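Lectin (Lotus tetragonolobus, PDB 2EIG) probably binds L-fucose-containing sugars, as a tetrameric legume seed lectin that carries a calcium and a manganese ion in each subunit. Local coordinates at residues W126-K129 with S134-G137. Numbering follows the deposited sequence.
Sequences WDPK and SHIG. With MN (manganese (II) ion), chain F; CA (calcium ion), chain G.
Asp127 and His135 meet through a shared manganese ion, a metal-bridged contact that fastens the loop after strand 115-120 to the start of strand 135-140 in the legume lectin fold. Asp127 OD1 binds the manganese at 2.1 Å and His135 NE2 at 2.2 Å; waters 2 and 3, with Glu118 and Asp120, fill the remaining places. The two ligand atoms therefore come close without hydrogen bonding, the carboxylate plane turned 64° from the imidazole. A carboxylate suits this place because its second oxygen can serve another metal: Asp127 OD2 reaches the calcium at 2.4 Å, so that Asp127 bridges both ions of the paired metal site characteristic of legume lectins, where the calcium probably helps to position the sugar-binding loops, as in relatives. Histidine suits the other side because NE2 can face the metal while ND1 hydrogen-bonds to Ser133 O, which should fix the ring's rotation. His135 CB points toward the loop, and chi1 of 51°, setting CG between the backbone N and the carbonyl carbon, together with chi2 presents NE2 to the manganese. Pro128 CD sits over one face of the His135 ring in a CH-pi contact, 3.6 Å from the centroid. Trp126 NE1 donates to water 1, a calcium ligand. In the seven-stranded sheet, strand 135-140 runs between strands 115-120 and 147-150: His135 pairs through its backbone with Asp120, while Pro128 touches Ala148 on the other neighbour.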
loop_
_atom_site.group_PDB
_atom_site.type_symbol
_atom_site.label_atom_id
_atom_site.label_comp_id
_atom_site.label_asym_id
_atom_site.label_seq_id
_atom_site.Cartn_x
_atom_site.Cartn_y
_atom_site.Cartn_z
ATOM N N TRP A 126 -21.017 7.843 -12.752
ATOM C CA TRP A 126 -19.903 6.969 -12.443
ATOM C C TRP A 126 -19.216 7.403 -11.161
ATOM O O TRP A 126 -18.257 6.771 -10.687
ATOM C CB TRP A 126 -18.905 7.026 -13.599
ATOM C CG TRP A 126 -18.491 8.498 -13.934
ATOM C CD1 TRP A 126 -17.652 9.290 -13.223
ATOM C CD2 TRP A 126 -18.959 9.302 -15.044
ATOM N NE1 TRP A 126 -17.528 10.526 -13.833
ATOM C CE2 TRP A 126 -18.309 10.554 -14.955
ATOM C CE3 TRP A 126 -19.849 9.075 -16.102
ATOM C CZ2 TRP A 126 -18.517 11.570 -15.882
ATOM C CZ3 TRP A 126 -20.070 10.083 -17.015
ATOM C CH2 TRP A 126 -19.404 11.337 -16.889
ATOM N N ASP A 127 -19.688 8.519 -10.626
ATOM C CA ASP A 127 -19.183 9.090 -9.409
ATOM C C ASP A 127 -19.678 8.355 -8.191
ATOM O O ASP A 127 -20.702 7.680 -8.270
ATOM C CB ASP A 127 -19.560 10.574 -9.343
ATOM C CG ASP A 127 -18.632 11.405 -10.153
ATOM O OD1 ASP A 127 -17.468 10.976 -10.226
ATOM O OD2 ASP A 127 -19.064 12.407 -10.750
ATOM N N PRO A 128 -18.951 8.488 -7.075
ATOM C CA PRO A 128 -19.276 7.705 -5.897
ATOM C C PRO A 128 -20.767 7.840 -5.553
ATOM O O PRO A 128 -21.232 8.907 -5.069
ATOM C CB PRO A 128 -18.348 8.260 -4.817
ATOM C CG PRO A 128 -17.197 8.869 -5.543
ATOM C CD PRO A 128 -17.736 9.317 -6.894
ATOM N N LYS A 129 -21.477 6.762 -5.922
ATOM C CA LYS A 129 -22.947 6.553 -5.848
ATOM C C LYS A 129 -23.179 6.235 -4.419
ATOM O O LYS A 129 -24.233 5.643 -4.037
ATOM C CB LYS A 129 -23.375 5.291 -6.626
ATOM C CG LYS A 129 -24.416 5.466 -7.711
ATOM C CD LYS A 129 -24.580 4.143 -8.530
ATOM C CE LYS A 129 -23.294 3.297 -8.596
ATOM N NZ LYS A 129 -22.185 3.901 -9.428
ATOM N N SER A 134 -19.888 16.348 -4.031
ATOM C CA SER A 134 -18.488 16.672 -4.322
ATOM C C SER A 134 -17.577 15.677 -3.635
ATOM O O SER A 134 -17.859 15.198 -2.539
ATOM C CB SER A 134 -18.136 18.105 -3.886
ATOM O OG SER A 134 -18.921 19.015 -4.598
ATOM N N HIS A 135 -16.499 15.344 -4.311
ATOM C CA HIS A 135 -15.596 14.372 -3.802
ATOM C C HIS A 135 -14.184 14.649 -4.324
ATOM O O HIS A 135 -13.985 15.313 -5.355
ATOM C CB HIS A 135 -16.066 12.979 -4.201
ATOM C CG HIS A 135 -16.345 12.832 -5.657
ATOM N ND1 HIS A 135 -17.500 13.282 -6.258
ATOM C CD2 HIS A 135 -15.611 12.265 -6.631
ATOM C CE1 HIS A 135 -17.466 12.994 -7.547
ATOM N NE2 HIS A 135 -16.327 12.362 -7.796
ATOM N N ILE A 136 -13.211 14.171 -3.575
ATOM C CA ILE A 136 -11.836 14.261 -3.994
ATOM C C ILE A 136 -11.523 12.819 -4.407
ATOM O O ILE A 136 -11.757 11.902 -3.612
ATOM C CB ILE A 136 -10.918 14.794 -2.853
ATOM C CG1 ILE A 136 -11.230 16.266 -2.538
ATOM C CG2 ILE A 136 -9.405 14.682 -3.249
ATOM C CD1 ILE A 136 -11.203 16.594 -0.963
ATOM N N GLY A 137 -11.051 12.619 -5.632
ATOM C CA GLY A 137 -10.738 11.275 -6.094
ATOM C C GLY A 137 -9.349 11.092 -6.660
ATOM O O GLY A 137 -8.759 12.041 -7.166
HETATM MN MN MN F . -15.577 11.899 -9.812
HETATM CA CA CA G . -18.223 14.373 -11.820
HETATM O O HOH W 1 -16.727 13.368 -13.230
HETATM O O HOH W 2 -14.803 11.524 -11.809
HETATM O O HOH W 3 -14.962 9.878 -9.088
HETATM O O HOH W 4 -17.885 16.424 -12.906
#